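Local coordinates for CLIP-associating protein 2 (Mus musculus, PDB 3WOZ), which probably binds tubulin through TOG domains, including the TOG3 domain described here, and contributes to microtubule dynamics, at residues K61-S64 with M65-E68; V71-I74 with Q75-D79; A111-I114 with T115-S118; Q157-P160 with R161-T164. All blocks are in the same frame, centred on the assembly; numbering follows the deposited sequence.

Interaction 1: residues K61-S64 with M65-E68; sequences KVFS and MFLE
The F63 ring carries L67 over one of its faces, with L67 CG 4.1 Å above the F63 ring plane and displaced toward the rim, while F66 meets the same ring obliquely. Across that second approach F63 CD2 lies 3.9 Å from F66 CD2, the ring planes are inclined at 44° and their centroids stand 5.9 Å apart, values that fit neither a stack nor an edge-to-face pair. The F66 ring has the carbonyl oxygen F63 O at its edge, near its plane. F63 CG stands anti to the backbone N (chi1 -180°), a setting that carries the ring along the helix toward the next turn, where F63 CE1 comes 3.7 Å from L67 CD1. Cutting F63 back to an alanine is likely to leave L67 CD1 and F66 CD2 without the ring they share and open a gap toward K95 of helix 85-96. On another side of the helix K61 slants across the selenomethionine M65, K61 CE to M65 SE 4.0 Å. Four successive i to i+4 backbone bonds, from M65 N to K61 O through E68 N to S64 O, hold the spacing. F66 also packs edge-to-face on F51 and F55, and M65 reaches L26 and L27 of helix 19-34, so helix 60-77 is wedged between neighbours in the manner of an alpha-helical HEAT-repeat array, the architecture of TOG domains.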
ATOM      1  N   LYS A  61      17.057  -5.198 -12.619  1.00 41.38           N
ATOM      2  CA  LYS A  61      18.062  -4.592 -11.740  1.00 41.27           C
ATOM      3  C   LYS A  61      17.647  -3.176 -11.355  1.00 40.69           C
ATOM      4  O   LYS A  61      17.727  -2.799 -10.191  1.00 40.52           O
ATOM      5  CB  LYS A  61      19.450  -4.608 -12.401  1.00 41.63           C
ATOM      6  CG  LYS A  61      20.562  -3.871 -11.647  1.00 43.18           C
ATOM      7  CD  LYS A  61      20.880  -4.524 -10.299  1.00 46.24           C
ATOM      8  CE  LYS A  61      22.113  -3.898  -9.662  1.00 47.19           C
ATOM      9  NZ  LYS A  61      22.236  -4.266  -8.224  1.00 48.14           N
ATOM     10  N   VAL A  62      17.188  -2.412 -12.342  1.00 40.17           N
ATOM     11  CA  VAL A  62      16.709  -1.051 -12.113  1.00 39.87           C
ATOM     12  C   VAL A  62      15.552  -1.057 -11.110  1.00 39.51           C
ATOM     13  O   VAL A  62      15.541  -0.258 -10.169  1.00 39.16           O
ATOM     14  CB  VAL A  62      16.283  -0.359 -13.431  1.00 39.68           C
ATOM     15  CG1 VAL A  62      15.757   1.044 -13.162  1.00 40.38           C
ATOM     16  CG2 VAL A  62      17.458  -0.300 -14.413  1.00 39.83           C
ATOM     17  N   PHE A  63      14.606  -1.978 -11.306  1.00 39.27           N
ATOM     18  CA  PHE A  63      13.406  -2.063 -10.471  1.00 39.37           C
ATOM     19  C   PHE A  63      13.731  -2.410  -9.016  1.00 39.48           C
ATOM     20  O   PHE A  63      13.193  -1.796  -8.101  1.00 39.60           O
ATOM     21  CB  PHE A  63      12.387  -3.049 -11.067  1.00 39.09           C
ATOM     22  CG  PHE A  63      11.120  -3.187 -10.259  1.00 38.49           C
ATOM     23  CD1 PHE A  63      10.876  -4.340  -9.520  1.00 38.34           C
ATOM     24  CD2 PHE A  63      10.176  -2.161 -10.231  1.00 38.15           C
ATOM     25  CE1 PHE A  63       9.708  -4.481  -8.770  1.00 38.41           C
ATOM     26  CE2 PHE A  63       9.006  -2.287  -9.484  1.00 37.98           C
ATOM     27  CZ  PHE A  63       8.770  -3.453  -8.752  1.00 38.40           C
ATOM     28  N   SER A  64      14.612  -3.385  -8.814  1.00 39.83           N
ATOM     29  CA  SER A  64      15.071  -3.753  -7.474  1.00 40.37           C
ATOM     30  C   SER A  64      15.829  -2.626  -6.777  1.00 40.50           C
ATOM     31  O   SER A  64      15.660  -2.420  -5.575  1.00 40.51           O
ATOM     32  CB  SER A  64      15.917  -5.021  -7.513  1.00 40.25           C
ATOM     33  OG  SER A  64      15.078  -6.156  -7.445  1.00 41.52           O
HETATM   34  N   MSE A  65      16.656  -1.906  -7.533  1.00 40.70           N
HETATM   35  CA  MSE A  65      17.342  -0.715  -7.023  1.00 41.30           C
HETATM   36  C   MSE A  65      16.363   0.408  -6.665  1.00 40.15           C
HETATM   37  O   MSE A  65      16.585   1.152  -5.704  1.00 39.68           O
HETATM   38  CB  MSE A  65      18.333  -0.188  -8.052  1.00 42.14           C
HETATM   39  CG  MSE A  65      19.582  -1.024  -8.235  1.00 46.69           C
HETATM   40 SE   MSE A  65      20.681  -0.177  -9.604  1.00 61.49          SE
HETATM   41  CE  MSE A  65      21.048   1.497  -8.663  1.00 53.77           C
ATOM     42  N   PHE A  66      15.301   0.534  -7.460  1.00 39.08           N
ATOM     43  CA  PHE A  66      14.233   1.505  -7.219  1.00 38.24           C
ATOM     44  C   PHE A  66      13.526   1.214  -5.895  1.00 37.88           C
ATOM     45  O   PHE A  66      13.359   2.110  -5.071  1.00 37.20           O
ATOM     46  CB  PHE A  66      13.250   1.523  -8.403  1.00 38.06           C
ATOM     47  CG  PHE A  66      11.843   1.939  -8.046  1.00 37.88           C
ATOM     48  CD1 PHE A  66      11.553   3.247  -7.656  1.00 37.99           C
ATOM     49  CD2 PHE A  66      10.796   1.020  -8.132  1.00 38.15           C
ATOM     50  CE1 PHE A  66      10.245   3.628  -7.341  1.00 38.10           C
ATOM     51  CE2 PHE A  66       9.482   1.390  -7.824  1.00 38.04           C
ATOM     52  CZ  PHE A  66       9.205   2.695  -7.423  1.00 38.11           C
ATOM     53  N   LEU A  67      13.133  -0.043  -5.696  1.00 37.80           N
ATOM     54  CA  LEU A  67      12.528  -0.483  -4.434  1.00 37.88           C
ATOM     55  C   LEU A  67      13.390  -0.177  -3.208  1.00 38.34           C
ATOM     56  O   LEU A  67      12.862   0.189  -2.158  1.00 38.09           O
ATOM     57  CB  LEU A  67      12.209  -1.977  -4.473  1.00 37.63           C
ATOM     58  CG  LEU A  67      11.066  -2.421  -5.386  1.00 37.53           C
ATOM     59  CD1 LEU A  67      10.973  -3.935  -5.364  1.00 35.78           C
ATOM     60  CD2 LEU A  67       9.719  -1.766  -4.991  1.00 36.39           C
ATOM     61  N   GLU A  68      14.706  -0.332  -3.348  1.00 38.85           N
ATOM     62  CA  GLU A  68      15.643  -0.035  -2.260  1.00 40.03           C
ATOM     63  C   GLU A  68      15.758   1.458  -1.989  1.00 39.70           C
ATOM     64  O   GLU A  68      15.902   1.872  -0.846  1.00 40.20           O
ATOM     65  CB  GLU A  68      17.030  -0.607  -2.557  1.00 39.97           C
ATOM     66  CG  GLU A  68      17.101  -2.111  -2.435  1.00 42.86           C
ATOM     67  CD  GLU A  68      18.394  -2.695  -2.976  1.00 46.26           C
ATOM     68  OE1 GLU A  68      18.839  -2.276  -4.069  1.00 47.85           O
ATOM     69  OE2 GLU A  68      18.959  -3.586  -2.308  1.00 48.62           O
TER

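Interaction 2: residues V71-I74 with Q75-D79; sequences VDFI and QVHKD
F73 and H77, one turn apart, form the close part of this contact: their side chains cross at about a right angle, and F73 CD2 lies 3.7 Å from H77 ND1. With ring planes at 52° and centroids 5.5 Å apart, the pair is oblique. H77 CG stands anti to its carbonyl carbon (chi1 -67°), which turns the ring back along the helix and sets F73 O at its edge, near the ring plane. One face of the H77 ring is covered by V76 CG1, 3.5 Å above its centre. F73 also packs on L44, L47 and C48 of helix 41-54, while I74 faces helix 102-118, so helix 60-77 packs on two neighbouring helices, as in the helical stack of a HEAT-repeat TOG domain. The more exposed side, at Q75, is looser, although Q75 still touches I114. There Q75 lies alongside V71, both pointing the same way, and its amide rests against V71 CG1, 3.9 Å from Q75 OE1, and beside V71 O. Backbone bonding also weakens toward the C-terminal end. Q75 N donates to V71 O at 3.0 Å, whereas K78 N reaches I74 O with an N-H...O angle of only 120°, a weak bond where the chain passes into a 3-10 segment at K78 and D79.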
ATOM      1  N   VAL A  71      12.904   3.276   0.262  1.00 40.72           N
ATOM      2  CA  VAL A  71      13.025   3.244   1.720  1.00 41.02           C
ATOM      3  C   VAL A  71      13.598   4.566   2.232  1.00 41.24           C
ATOM      4  O   VAL A  71      13.018   5.200   3.111  1.00 41.06           O
ATOM      5  CB  VAL A  71      13.885   2.042   2.193  1.00 41.16           C
ATOM      6  CG1 VAL A  71      14.187   2.125   3.692  1.00 41.18           C
ATOM      7  CG2 VAL A  71      13.181   0.733   1.868  1.00 41.49           C
ATOM      8  N   ASP A  72      14.721   4.978   1.648  1.00 41.64           N
ATOM      9  CA  ASP A  72      15.374   6.243   1.977  1.00 42.25           C
ATOM     10  C   ASP A  72      14.536   7.452   1.587  1.00 41.90           C
ATOM     11  O   ASP A  72      14.503   8.446   2.310  1.00 41.64           O
ATOM     12  CB  ASP A  72      16.731   6.322   1.280  1.00 42.51           C
ATOM     13  CG  ASP A  72      17.712   5.326   1.834  1.00 44.77           C
ATOM     14  OD1 ASP A  72      17.948   4.288   1.170  1.00 47.67           O
ATOM     15  OD2 ASP A  72      18.221   5.570   2.948  1.00 46.27           O
ATOM     16  N   PHE A  73      13.876   7.353   0.435  1.00 41.76           N
ATOM     17  CA  PHE A  73      13.039   8.426  -0.094  1.00 41.69           C
ATOM     18  C   PHE A  73      11.858   8.688   0.823  1.00 41.78           C
ATOM     19  O   PHE A  73      11.599   9.835   1.187  1.00 41.76           O
ATOM     20  CB  PHE A  73      12.568   8.075  -1.509  1.00 41.65           C
ATOM     21  CG  PHE A  73      11.614   9.070  -2.107  1.00 41.37           C
ATOM     22  CD1 PHE A  73      10.294   8.712  -2.366  1.00 41.04           C
ATOM     23  CD2 PHE A  73      12.033  10.358  -2.430  1.00 41.24           C
ATOM     24  CE1 PHE A  73       9.411   9.617  -2.937  1.00 40.39           C
ATOM     25  CE2 PHE A  73      11.154  11.270  -2.992  1.00 40.83           C
ATOM     26  CZ  PHE A  73       9.844  10.897  -3.255  1.00 40.54           C
ATOM     27  N   ILE A  74      11.157   7.620   1.203  1.00 41.76           N
ATOM     28  CA  ILE A  74      10.045   7.719   2.136  1.00 41.91           C
ATOM     29  C   ILE A  74      10.508   8.270   3.492  1.00 42.46           C
ATOM     30  O   ILE A  74       9.885   9.180   4.037  1.00 42.29           O
ATOM     31  CB  ILE A  74       9.316   6.364   2.321  1.00 41.68           C
ATOM     32  CG1 ILE A  74       8.658   5.920   1.008  1.00 41.50           C
ATOM     33  CG2 ILE A  74       8.272   6.461   3.424  1.00 41.28           C
ATOM     34  CD1 ILE A  74       8.384   4.426   0.925  1.00 39.83           C
ATOM     35  N   GLN A  75      11.602   7.728   4.023  1.00 42.91           N
ATOM     36  CA  GLN A  75      12.105   8.152   5.335  1.00 43.88           C
ATOM     37  C   GLN A  75      12.502   9.631   5.389  1.00 44.27           C
ATOM     38  O   GLN A  75      12.277  10.294   6.393  1.00 44.72           O
ATOM     39  CB  GLN A  75      13.252   7.251   5.800  1.00 43.67           C
ATOM     40  CG  GLN A  75      12.771   5.902   6.313  1.00 44.20           C
ATOM     41  CD  GLN A  75      13.885   4.888   6.484  1.00 44.68           C
ATOM     42  OE1 GLN A  75      15.007   5.089   6.014  1.00 46.05           O
ATOM     43  NE2 GLN A  75      13.578   3.787   7.156  1.00 43.45           N
ATOM     44  N   VAL A  76      13.062  10.144   4.298  1.00 44.72           N
ATOM     45  CA  VAL A  76      13.506  11.536   4.240  1.00 45.06           C
ATOM     46  C   VAL A  76      12.352  12.517   3.984  1.00 45.32           C
ATOM     47  O   VAL A  76      12.306  13.586   4.589  1.00 45.43           O
ATOM     48  CB  VAL A  76      14.660  11.711   3.206  1.00 45.15           C
ATOM     49  CG1 VAL A  76      14.882  13.183   2.830  1.00 45.26           C
ATOM     50  CG2 VAL A  76      15.947  11.088   3.744  1.00 44.82           C
ATOM     51  N   HIS A  77      11.408  12.135   3.125  1.00 45.61           N
ATOM     52  CA  HIS A  77      10.387  13.063   2.635  1.00 45.89           C
ATOM     53  C   HIS A  77       8.944  12.771   3.054  1.00 46.11           C
ATOM     54  O   HIS A  77       8.022  13.418   2.551  1.00 46.22           O
ATOM     55  CB  HIS A  77      10.461  13.173   1.105  1.00 45.98           C
ATOM     56  CG  HIS A  77      11.717  13.813   0.603  1.00 46.50           C
ATOM     57  ND1 HIS A  77      12.698  13.106  -0.059  1.00 46.53           N
ATOM     58  CD2 HIS A  77      12.154  15.092   0.671  1.00 46.82           C
ATOM     59  CE1 HIS A  77      13.685  13.923  -0.380  1.00 46.61           C
ATOM     60  NE2 HIS A  77      13.382  15.132   0.055  1.00 48.25           N
ATOM     61  N   LYS A  78       8.745  11.827   3.975  1.00 46.16           N
ATOM     62  CA  LYS A  78       7.392  11.434   4.409  1.00 46.52           C
ATOM     63  C   LYS A  78       6.431  12.598   4.723  1.00 46.72           C
ATOM     64  O   LYS A  78       5.240  12.516   4.413  1.00 46.49           O
ATOM     65  CB  LYS A  78       7.445  10.446   5.585  1.00 46.42           C
ATOM     66  CG  LYS A  78       8.284  10.894   6.787  1.00 47.05           C
ATOM     67  CD  LYS A  78       8.316   9.806   7.853  1.00 47.99           C
ATOM     68  CE  LYS A  78       9.225  10.168   9.023  1.00 49.04           C
ATOM     69  NZ  LYS A  78       8.567  11.104   9.975  1.00 50.61           N
ATOM     70  N   ASP A  79       6.949  13.670   5.326  1.00 47.20           N
ATOM     71  CA  ASP A  79       6.137  14.844   5.681  1.00 47.63           C
ATOM     72  C   ASP A  79       5.522  15.520   4.460  1.00 47.68           C
ATOM     73  O   ASP A  79       4.451  16.119   4.550  1.00 47.92           O
ATOM     74  CB  ASP A  79       6.967  15.871   6.458  1.00 47.63           C
ATOM     75  CG  ASP A  79       7.417  15.367   7.823  1.00 48.54           C
ATOM     76  OD1 ASP A  79       6.794  14.432   8.377  1.00 48.84           O
ATOM     77  OD2 ASP A  79       8.401  15.923   8.353  1.00 49.92           O
TER

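Interaction 3: residues A111-I114 with T115-S118; sequences ALDI and TRES
R116 sets its CG opposite the backbone N (chi1 -152°) and bends at chi3, 51°, folding the guanidinium back beside D113, whose CG lies anti to the carbonyl carbon. The two side chains run side by side, and R116 NH2 closes a salt bridge to D113 OD1 at 2.6 Å. This bond reaches OD1 from above the carboxylate plane, the two flat groups being turned 72° apart; R116 NH1 adds a weak bond to the same oxygen. D113 CA and L112 O lie over one face of the guanidinium. A leucine in place of R116 would probably leave D113 OD1 with Q109 NE2 but without its charged mate. Deeper in, T115 grips A111 O twice: its N and its OG1 donate at 2.9 and 2.8 Å from opposite faces of the carbonyl plane. Near the end of helix 102-118, S118 OG donates to I114 O from above the carbonyl plane, and a water gives hydrogens to D113 O and E117 OE1. Hydroxyls thus bind main-chain oxygens on the side of T115 and S118, which packs on I74 of helix 60-77; on the R116 side, R116 probably offsets the charge of D113, and the neutral amide of Q109, donating to the same oxygen, would further stabilise the carboxylate.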
ATOM      1  N   ALA A 111       9.459  -1.926   1.677  1.00 34.32           N
ATOM      2  CA  ALA A 111       8.890  -0.637   1.289  1.00 34.16           C
ATOM      3  C   ALA A 111       7.494  -0.421   1.885  1.00 33.88           C
ATOM      4  O   ALA A 111       7.174   0.682   2.333  1.00 33.85           O
ATOM      5  CB  ALA A 111       8.859  -0.503  -0.223  1.00 34.00           C
ATOM      6  N   LEU A 112       6.675  -1.472   1.889  1.00 33.74           N
ATOM      7  CA  LEU A 112       5.354  -1.425   2.517  1.00 33.86           C
ATOM      8  C   LEU A 112       5.448  -1.166   4.018  1.00 34.23           C
ATOM      9  O   LEU A 112       4.662  -0.386   4.558  1.00 34.09           O
ATOM     10  CB  LEU A 112       4.573  -2.723   2.276  1.00 33.62           C
ATOM     11  CG  LEU A 112       3.897  -2.960   0.925  1.00 33.53           C
ATOM     12  CD1 LEU A 112       3.453  -4.416   0.823  1.00 32.96           C
ATOM     13  CD2 LEU A 112       2.706  -2.008   0.717  1.00 33.66           C
ATOM     14  N   ASP A 113       6.398  -1.829   4.683  1.00 34.49           N
ATOM     15  CA  ASP A 113       6.576  -1.681   6.127  1.00 35.07           C
ATOM     16  C   ASP A 113       6.995  -0.254   6.477  1.00 35.29           C
ATOM     17  O   ASP A 113       6.492   0.328   7.439  1.00 35.29           O
ATOM     18  CB  ASP A 113       7.616  -2.678   6.666  1.00 35.45           C
ATOM     19  CG  ASP A 113       7.150  -4.126   6.595  1.00 36.32           C
ATOM     20  OD1 ASP A 113       5.942  -4.401   6.404  1.00 36.57           O
ATOM     21  OD2 ASP A 113       8.011  -5.008   6.746  1.00 39.10           O
ATOM     22  N   ILE A 114       7.916   0.295   5.686  1.00 35.42           N
ATOM     23  CA  ILE A 114       8.368   1.677   5.837  1.00 35.77           C
ATOM     24  C   ILE A 114       7.188   2.638   5.650  1.00 35.80           C
ATOM     25  O   ILE A 114       6.959   3.508   6.484  1.00 35.64           O
ATOM     26  CB  ILE A 114       9.518   2.012   4.837  1.00 35.91           C
ATOM     27  CG1 ILE A 114      10.737   1.111   5.076  1.00 36.05           C
ATOM     28  CG2 ILE A 114       9.909   3.489   4.902  1.00 36.30           C
ATOM     29  CD1 ILE A 114      11.327   1.187   6.461  1.00 37.47           C
ATOM     30  N   THR A 115       6.440   2.457   4.562  1.00 35.93           N
ATOM     31  CA  THR A 115       5.229   3.242   4.294  1.00 36.23           C
ATOM     32  C   THR A 115       4.289   3.224   5.491  1.00 36.63           C
ATOM     33  O   THR A 115       3.851   4.271   5.953  1.00 36.98           O
ATOM     34  CB  THR A 115       4.474   2.711   3.053  1.00 35.77           C
ATOM     35  OG1 THR A 115       5.355   2.722   1.928  1.00 36.44           O
ATOM     36  CG2 THR A 115       3.243   3.577   2.734  1.00 35.79           C
ATOM     37  N   ARG A 116       4.002   2.029   5.994  1.00 37.34           N
ATOM     38  CA  ARG A 116       3.029   1.843   7.069  1.00 38.37           C
ATOM     39  C   ARG A 116       3.380   2.599   8.344  1.00 38.61           C
ATOM     40  O   ARG A 116       2.483   3.059   9.054  1.00 38.62           O
ATOM     41  CB  ARG A 116       2.861   0.356   7.367  1.00 38.44           C
ATOM     42  CG  ARG A 116       1.493  -0.045   7.913  1.00 39.94           C
ATOM     43  CD  ARG A 116       1.271  -1.549   7.704  1.00 41.57           C
ATOM     44  NE  ARG A 116       2.409  -2.301   8.224  1.00 45.18           N
ATOM     45  CZ  ARG A 116       3.203  -3.099   7.516  1.00 45.35           C
ATOM     46  NH1 ARG A 116       3.004  -3.316   6.217  1.00 43.76           N
ATOM     47  NH2 ARG A 116       4.201  -3.702   8.136  1.00 47.37           N
ATOM     48  N   GLU A 117       4.677   2.735   8.621  1.00 38.85           N
ATOM     49  CA  GLU A 117       5.133   3.427   9.825  1.00 39.49           C
ATOM     50  C   GLU A 117       5.471   4.900   9.584  1.00 39.25           C
ATOM     51  O   GLU A 117       5.839   5.606  10.520  1.00 39.49           O
ATOM     52  CB  GLU A 117       6.330   2.693  10.467  1.00 39.78           C
ATOM     53  CG  GLU A 117       7.645   2.801   9.690  1.00 41.35           C
ATOM     54  CD  GLU A 117       8.763   1.933  10.272  1.00 43.85           C
ATOM     55  OE1 GLU A 117       8.469   0.938  10.966  1.00 44.80           O
ATOM     56  OE2 GLU A 117       9.947   2.242  10.022  1.00 44.81           O
ATOM     57  N   SER A 118       5.338   5.363   8.344  1.00 38.97           N
ATOM     58  CA  SER A 118       5.764   6.723   7.993  1.00 38.92           C
ATOM     59  C   SER A 118       4.626   7.733   7.748  1.00 38.77           C
ATOM     60  O   SER A 118       4.881   8.919   7.578  1.00 38.64           O
ATOM     61  CB  SER A 118       6.692   6.694   6.774  1.00 38.77           C
ATOM     62  OG  SER A 118       7.798   5.832   6.986  1.00 38.69           O
TER
HETATM   63  O   HOH W   1       6.295  -1.141   9.892  1.00 48.03           O

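Interaction 4: residues Q157-P160 with R161-T164; sequences QMDP and RDFT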
ATOM      1  N   GLN A 157      -2.058  -1.057  14.701  1.00 50.76           N
ATOM      2  CA  GLN A 157      -1.390   0.177  15.115  1.00 50.77           C
ATOM      3  C   GLN A 157      -2.306   1.412  15.102  1.00 51.18           C
ATOM      4  O   GLN A 157      -1.896   2.502  15.501  1.00 51.19           O
ATOM      5  CB  GLN A 157      -0.120   0.413  14.277  1.00 50.53           C
ATOM      6  CG  GLN A 157      -0.350   0.715  12.793  1.00 49.24           C
ATOM      7  CD  GLN A 157       0.944   0.974  12.028  1.00 48.01           C
ATOM      8  OE1 GLN A 157       1.870   0.165  12.058  1.00 48.55           O
ATOM      9  NE2 GLN A 157       1.005   2.099  11.326  1.00 46.85           N
HETATM   10  N   MSE A 158      -3.542   1.232  14.646  1.00 51.76           N
HETATM   11  CA  MSE A 158      -4.498   2.333  14.521  1.00 52.60           C
HETATM   12  C   MSE A 158      -5.118   2.769  15.843  1.00 53.00           C
HETATM   13  O   MSE A 158      -5.115   2.023  16.821  1.00 52.81           O
HETATM   14  CB  MSE A 158      -5.627   1.936  13.573  1.00 52.79           C
HETATM   15  CG  MSE A 158      -5.405   2.313  12.132  1.00 53.80           C
HETATM   16 SE   MSE A 158      -6.627   1.342  10.981  1.00 57.36          SE
HETATM   17  CE  MSE A 158      -8.297   2.291  11.329  1.00 56.04           C
ATOM     18  N   ASP A 159      -5.646   3.989  15.851  1.00 53.86           N
ATOM     19  CA  ASP A 159      -6.560   4.443  16.895  1.00 54.64           C
ATOM     20  C   ASP A 159      -7.964   3.970  16.539  1.00 55.03           C
ATOM     21  O   ASP A 159      -8.286   3.865  15.357  1.00 55.03           O
ATOM     22  CB  ASP A 159      -6.555   5.971  16.991  1.00 54.75           C
ATOM     23  CG  ASP A 159      -5.418   6.507  17.838  1.00 55.45           C
ATOM     24  OD1 ASP A 159      -4.850   5.744  18.654  1.00 55.91           O
ATOM     25  OD2 ASP A 159      -5.105   7.708  17.693  1.00 56.51           O
ATOM     26  N   PRO A 160      -8.805   3.677  17.551  1.00 55.64           N
ATOM     27  CA  PRO A 160     -10.198   3.283  17.301  1.00 56.08           C
ATOM     28  C   PRO A 160     -10.986   4.258  16.410  1.00 56.62           C
ATOM     29  O   PRO A 160     -11.787   3.817  15.586  1.00 56.68           O
ATOM     30  CB  PRO A 160     -10.800   3.230  18.707  1.00 56.17           C
ATOM     31  CG  PRO A 160      -9.651   2.855  19.576  1.00 55.95           C
ATOM     32  CD  PRO A 160      -8.451   3.544  18.979  1.00 55.58           C
ATOM     33  N   ARG A 161     -10.749   5.561  16.554  1.00 57.24           N
ATOM     34  CA  ARG A 161     -11.497   6.558  15.777  1.00 58.06           C
ATOM     35  C   ARG A 161     -10.920   6.808  14.375  1.00 58.20           C
ATOM     36  O   ARG A 161     -11.349   7.728  13.668  1.00 58.28           O
ATOM     37  CB  ARG A 161     -11.670   7.867  16.573  1.00 58.33           C
ATOM     38  CG  ARG A 161     -12.791   8.822  16.085  1.00 59.34           C
ATOM     39  CD  ARG A 161     -14.043   8.102  15.552  1.00 60.98           C
ATOM     40  NE  ARG A 161     -14.735   7.310  16.569  1.00 62.53           N
ATOM     41  CZ  ARG A 161     -15.433   6.202  16.320  1.00 63.31           C
ATOM     42  NH1 ARG A 161     -15.534   5.731  15.081  1.00 63.47           N
ATOM     43  NH2 ARG A 161     -16.026   5.553  17.314  1.00 63.02           N
ATOM     44  N   ASP A 162      -9.965   5.974  13.968  1.00 58.35           N
ATOM     45  CA  ASP A 162      -9.500   5.970  12.583  1.00 58.50           C
ATOM     46  C   ASP A 162     -10.440   5.112  11.734  1.00 58.63           C
ATOM     47  O   ASP A 162     -10.420   5.180  10.505  1.00 58.70           O
ATOM     48  CB  ASP A 162      -8.066   5.444  12.485  1.00 58.44           C
ATOM     49  CG  ASP A 162      -7.043   6.378  13.109  1.00 58.51           C
ATOM     50  OD1 ASP A 162      -5.992   5.877  13.559  1.00 58.63           O
ATOM     51  OD2 ASP A 162      -7.274   7.606  13.147  1.00 58.27           O
ATOM     52  N   PHE A 163     -11.259   4.306  12.408  1.00 58.86           N
ATOM     53  CA  PHE A 163     -12.219   3.428  11.753  1.00 59.16           C
ATOM     54  C   PHE A 163     -13.653   3.875  12.046  1.00 59.49           C
ATOM     55  O   PHE A 163     -14.119   3.794  13.185  1.00 59.48           O
ATOM     56  CB  PHE A 163     -11.993   1.979  12.191  1.00 59.03           C
ATOM     57  CG  PHE A 163     -13.063   1.026  11.734  1.00 59.19           C
ATOM     58  CD1 PHE A 163     -13.954   0.474  12.649  1.00 59.35           C
ATOM     59  CD2 PHE A 163     -13.182   0.677  10.393  1.00 59.37           C
ATOM     60  CE1 PHE A 163     -14.948  -0.414  12.233  1.00 59.59           C
ATOM     61  CE2 PHE A 163     -14.176  -0.208   9.970  1.00 59.38           C
ATOM     62  CZ  PHE A 163     -15.060  -0.751  10.891  1.00 59.26           C
ATOM     63  N   THR A 164     -14.344   4.344  11.007  1.00 59.75           N
ATOM     64  CA  THR A 164     -15.709   4.857  11.145  1.00 60.17           C
ATOM     65  C   THR A 164     -16.698   4.163  10.206  1.00 60.40           C
ATOM     66  O   THR A 164     -16.332   3.714   9.113  1.00 60.34           O
ATOM     67  CB  THR A 164     -15.786   6.387  10.907  1.00 60.14           C
ATOM     68  OG1 THR A 164     -15.186   6.712   9.648  1.00 60.32           O
ATOM     69  CG2 THR A 164     -15.073   7.152  12.013  1.00 60.28           C
TER
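M158, a selenomethionine, lays its terminal methyl against the base of D162, M158 CE to D162 CB 3.4 Å, the two side chains crossing obliquely. The chain bends at chi3 (75°), which carries CE past D162 to the base of the next residue, where M158 CE is 3.8 Å from F163 CB. D162 in turn reaches back over the turn: its OD1 accepts the backbone N-H of D159, D159 N to D162 OD1 3.0 Å, with an N-H...O angle of 150°. The donor stands above the carboxylate plane, 45° out of it. The reverse link comes from the main chain, since D162 N donates to D159 O, also at 3.0 Å. D159 and D162 are therefore tied by two bonds, one through a side chain and one through the backbone. The carboxylate of D159 takes no part in either bond, and the like charges D159 OD2 and D162 OD1 are 4.6 Å apart; the N-H of D159 would probably offset part of that repulsion at D162. A second i to i+3 bond follows, F163 N to P160 O at 3.3 Å, and P160 O also accepts from N203 ND2. P160 O lies over one face of the R161 guanidinium as well. Toward the neighbouring helices, M158 packs on F125 of helix 121-133 and on L202, and F163 lies on L199 and L202 of helix 186-202. Successive i to i+3 bonds through P160, R161 and D162 mark a short 3-10 turn, here in the loop that links helices 141-155 and 167-179 of the all-helical TOG domain.

Interactions 1 and 2 lie in series on helix 60-77, their centres 16 Å apart, and mark its early and late turns. Interaction 3, on helix 102-118, abuts interaction 2, with centres 10 Å apart: I74 CD1 packs 3.6 Å from T115 OG1, and Q75 NE2 lies 3.5 Å from I114 CD1. Interaction 3 also joins interaction 4, 18 Å away between centres, through a probable hydrogen bond from Q157 NE2 to R116 O at 2.9 Å. A chain of neighbours thus runs from 71-79 through 111-118 to 157-164. Interactions 1 and 4, 33 Å apart between centres, sit on opposite sides of the chain's centre.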